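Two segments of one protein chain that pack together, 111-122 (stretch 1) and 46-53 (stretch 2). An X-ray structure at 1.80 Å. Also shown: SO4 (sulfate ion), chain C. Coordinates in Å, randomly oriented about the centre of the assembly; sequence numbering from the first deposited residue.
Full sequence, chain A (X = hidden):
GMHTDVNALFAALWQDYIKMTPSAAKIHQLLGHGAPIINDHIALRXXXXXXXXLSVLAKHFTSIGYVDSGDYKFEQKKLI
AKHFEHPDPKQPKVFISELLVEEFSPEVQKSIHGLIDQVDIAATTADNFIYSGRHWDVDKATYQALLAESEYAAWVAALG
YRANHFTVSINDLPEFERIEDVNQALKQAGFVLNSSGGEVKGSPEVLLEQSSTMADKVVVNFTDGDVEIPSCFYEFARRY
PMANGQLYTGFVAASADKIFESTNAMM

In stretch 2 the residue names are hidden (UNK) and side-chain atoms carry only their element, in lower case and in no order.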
# COMPACT_ATOMS: atom_id res chain seq x y z
N SER A 111 -13.11 -2.14 19.38
CA SER A 111 -13.49 -2.82 18.15
C SER A 111 -12.28 -3.35 17.39
O SER A 111 -12.32 -4.46 16.88
CB SER A 111 -14.31 -1.91 17.23
OG SER A 111 -15.63 -1.79 17.75
N ILE A 112 -11.22 -2.55 17.32
CA ILE A 112 -10.01 -2.92 16.60
C ILE A 112 -9.37 -4.11 17.32
O ILE A 112 -9.08 -5.12 16.67
CB ILE A 112 -9.03 -1.77 16.45
CG1 ILE A 112 -9.59 -0.72 15.48
CG2 ILE A 112 -7.63 -2.24 15.97
CD1 ILE A 112 -8.84 0.63 15.52
N HIS A 113 -9.25 -4.03 18.65
CA HIS A 113 -8.72 -5.19 19.40
C HIS A 113 -9.53 -6.43 19.17
O HIS A 113 -8.98 -7.53 19.06
CB HIS A 113 -8.60 -4.92 20.89
CG HIS A 113 -7.38 -4.16 21.23
ND1 HIS A 113 -6.15 -4.76 21.35
CD2 HIS A 113 -7.19 -2.84 21.44
CE1 HIS A 113 -5.25 -3.84 21.66
NE2 HIS A 113 -5.85 -2.66 21.68
N GLY A 114 -10.84 -6.27 19.04
CA GLY A 114 -11.71 -7.39 18.79
C GLY A 114 -11.48 -8.10 17.48
O GLY A 114 -11.67 -9.32 17.38
N LEU A 115 -11.08 -7.34 16.45
CA LEU A 115 -10.77 -7.94 15.16
C LEU A 115 -9.43 -8.67 15.23
O LEU A 115 -9.30 -9.78 14.76
CB LEU A 115 -10.72 -6.86 14.07
CG LEU A 115 -11.93 -5.89 13.94
CD1 LEU A 115 -11.74 -4.95 12.78
CD2 LEU A 115 -13.25 -6.61 13.78
N ILE A 116 -8.44 -8.03 15.83
CA ILE A 116 -7.09 -8.62 15.87
C ILE A 116 -7.01 -9.82 16.81
O ILE A 116 -6.22 -10.71 16.60
CB ILE A 116 -6.03 -7.58 16.21
CG1 ILE A 116 -6.08 -6.43 15.17
CG2 ILE A 116 -4.62 -8.22 16.28
CD1 ILE A 116 -5.89 -6.91 13.74
N ASP A 117 -7.89 -9.87 17.83
CA ASP A 117 -7.98 -11.03 18.70
C ASP A 117 -8.32 -12.22 17.86
O ASP A 117 -8.00 -13.34 18.24
CB ASP A 117 -9.06 -10.88 19.77
CG ASP A 117 -8.65 -10.00 20.90
OD1 ASP A 117 -7.47 -9.60 20.96
OD2 ASP A 117 -9.55 -9.65 21.69
N GLN A 118 -8.96 -12.02 16.73
CA GLN A 118 -9.33 -13.21 15.91
C GLN A 118 -8.22 -13.75 15.01
O GLN A 118 -8.35 -14.86 14.44
CB GLN A 118 -10.56 -12.91 15.07
CG GLN A 118 -11.82 -12.65 15.91
CD GLN A 118 -12.95 -12.05 15.08
OE1 GLN A 118 -13.50 -12.71 14.20
NE2 GLN A 118 -13.32 -10.79 15.37
N VAL A 119 -7.14 -12.98 14.86
CA VAL A 119 -5.97 -13.40 14.09
C VAL A 119 -5.20 -14.50 14.86
O VAL A 119 -4.74 -14.28 15.98
CB VAL A 119 -5.01 -12.23 13.83
CG1 VAL A 119 -3.74 -12.74 13.08
CG2 VAL A 119 -5.71 -11.10 13.04
N ASP A 120 -5.10 -15.68 14.26
CA ASP A 120 -4.19 -16.70 14.76
C ASP A 120 -2.74 -16.28 14.67
O ASP A 120 -2.22 -15.98 13.58
CB ASP A 120 -4.40 -17.98 13.94
CG ASP A 120 -3.54 -19.14 14.44
OD1 ASP A 120 -2.79 -18.99 15.43
OD2 ASP A 120 -3.63 -20.21 13.81
N ILE A 121 -2.07 -16.26 15.82
CA ILE A 121 -0.67 -15.78 15.87
C ILE A 121 0.19 -16.60 14.90
O ILE A 121 1.11 -16.09 14.28
CB ILE A 121 -0.07 -15.80 17.29
CG1 ILE A 121 1.29 -15.08 17.29
CG2 ILE A 121 0.03 -17.30 17.86
CD1 ILE A 121 1.83 -14.74 18.65
N ALA A 122 -0.15 -17.88 14.73
CA ALA A 122 0.61 -18.71 13.83
C ALA A 122 0.54 -18.27 12.37
O ALA A 122 1.46 -18.53 11.61
CB ALA A 122 0.18 -20.14 13.99
N UNK A 46 -1.14 -1.70 9.03
CA UNK A 46 -1.52 -2.57 10.16
C UNK A 46 -1.82 -1.68 11.36
O UNK A 46 -1.93 -0.44 11.19
c UNK A 46 0.80 -2.95 11.09
o UNK A 46 -0.97 -4.60 11.40
c UNK A 46 -0.43 -3.60 10.49
N UNK A 47 -2.04 -2.29 12.52
CA UNK A 47 -2.21 -1.56 13.79
C UNK A 47 -1.04 -1.79 14.72
O UNK A 47 -0.37 -2.81 14.62
c UNK A 47 -6.49 -0.62 12.73
c UNK A 47 -4.72 -1.93 13.67
c UNK A 47 -3.48 -2.04 14.50
c UNK A 47 -6.44 -2.94 12.36
c UNK A 47 -5.30 -3.05 13.11
c UNK A 47 -7.03 -1.72 12.16
c UNK A 47 -5.33 -0.73 13.48
N UNK A 48 -0.81 -0.89 15.68
CA UNK A 48 0.27 -1.07 16.65
C UNK A 48 -0.10 -2.07 17.81
O UNK A 48 0.10 -1.81 19.00
c UNK A 48 -0.34 0.89 18.09
c UNK A 48 0.71 0.30 17.19
n UNK A 48 0.09 1.73 19.00
o UNK A 48 -1.53 0.53 18.02
N UNK A 49 -0.64 -3.21 17.43
CA UNK A 49 -1.01 -4.28 18.36
C UNK A 49 0.09 -5.35 18.12
O UNK A 49 0.36 -5.72 16.95
c UNK A 49 -3.50 -3.75 18.37
c UNK A 49 -2.73 -6.13 18.78
c UNK A 49 -4.91 -4.05 17.97
c UNK A 49 -2.43 -4.82 18.03
N UNK A 50 0.74 -5.79 19.20
CA UNK A 50 1.97 -6.61 19.14
C UNK A 50 1.86 -7.76 18.13
O UNK A 50 2.75 -8.01 17.28
c UNK A 50 2.30 -7.18 20.58
N UNK A 51 0.76 -8.45 18.22
CA UNK A 51 0.56 -9.62 17.35
C UNK A 51 0.78 -9.31 15.84
O UNK A 51 1.18 -10.20 15.06
c UNK A 51 -3.11 -12.23 18.29
n UNK A 51 -4.51 -12.76 18.17
c UNK A 51 -0.85 -10.16 17.52
c UNK A 51 -0.98 -11.60 16.98
c UNK A 51 -2.44 -12.17 16.95
N UNK A 52 0.49 -8.08 15.42
CA UNK A 52 0.44 -7.74 13.99
C UNK A 52 1.14 -6.41 13.70
O UNK A 52 0.90 -5.82 12.68
c UNK A 52 -1.03 -7.66 13.44
c UNK A 52 -1.73 -8.99 13.52
c UNK A 52 -1.86 -6.64 14.16
N UNK A 53 2.05 -5.99 14.56
CA UNK A 53 2.60 -4.64 14.45
C UNK A 53 3.56 -4.46 13.26
O UNK A 53 3.80 -5.39 12.51
n UNK A 53 4.84 -4.75 17.42
c UNK A 53 4.45 -4.88 16.15
o UNK A 53 5.14 -5.47 15.29
c UNK A 53 3.20 -4.20 15.80
S SO4 C . -0.68 -5.56 22.56
O1 SO4 C . -0.45 -6.96 22.22
O2 SO4 C . -0.04 -4.66 21.59
O3 SO4 C . -2.12 -5.33 22.64
O4 SO4 C . -0.03 -5.30 23.85

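Position 46 has three side-chain atoms: a first carbon carrying one oxygen and one carbon. The side chain makes no contact with stretch 1. That fork, with a single oxygen, is threonine. The hydroxyl instead closes its own stretch: OG1 of Thr46 donates to the backbone O of position 52 at 2.6 Å.

Position 47 shows seven carbons, one followed by a six-membered ring with no further atom on it. A face of the ring meets Ile112 and its edge meets Ile116, and the atoms identify phenylalanine. CG2 of Ile112 sits over the ring of Phe47, 3.5 Å from the centroid and only 4° off the normal, a CH-pi contact almost exactly face-on. CD1 of Ile116 approaches the ring edge instead, 4.0 Å from CD2 of Phe47.

Position 48 has two carbons, the second carrying one oxygen and one nitrogen. Its CA-to-CB bond points away from stretch 1, which it does not touch. This short amide is asparagine. Both polar atoms of Asn48 find hydrogen bonds elsewhere in the structure.

Position 49 holds four carbons forked at the first, with one arm two carbons long, and these reach Ile112, His113 and Ile116: isoleucine. The tip of the long arm, CD1 of Ile49, lies over a face of the His113 imidazole, 3.8 Å from the centroid and 18° off the normal, and also 3.8 Å from CG2 of Ile112. The short arm meets the helix one turn on, with CG2 of Ile49 3.8 Å from CG2 of Ile116.

Position 50 has a single side-chain carbon and does not touch stretch 1, so it is alanine. The backbone N of Ala50 donates to O2 of the sulfate at 2.8 Å with an angle of 163°; O3 of the same ion lies near the plane of the His113 ring, at its edge.

Position 51 carries four carbons in a row ending in nitrogen. The nitrogen reaches the backbone O of Ile116 and of Val119, and the carbons lie against Val119 and Ile121. This unbranched chain can only be lysine. NZ of Lys51 donates to O of Ile116 at 3.1 Å and to O of Val119 at 2.7 Å. Its aliphatic portion also packs, with CD of Lys51 4.0 Å from CB of Val119 and CG of Lys51 4.2 Å from CG1 of Ile121.

Position 52 has three carbons, one carrying the other two, and the outer pair lie against Ile116 and Val119: valine. CG2 of Val52 is 3.8 Å from CG2 of Ile116, while CG1 of Val52 lies 4.3 Å from CG1 of Val119.

Position 53 again has two carbons, the second bearing oxygen and nitrogen, out of reach of stretch 1; hence asparagine. Asn53 occupies an N-cap position, its side chain capping a backbone N just past the stretch.

The contact buries 543 Å², both sides summed. Ile112 and Ile116, one helical turn apart, pack against Phe47 and Ile49, with Val52 extending the apolar surface to Val119. Ile116 to Val119 form a type I turn whose first and last carbonyls both accept from Lys51, so one amine bridges the turn.

Stretch 2 (46-53) TFNIAKVN
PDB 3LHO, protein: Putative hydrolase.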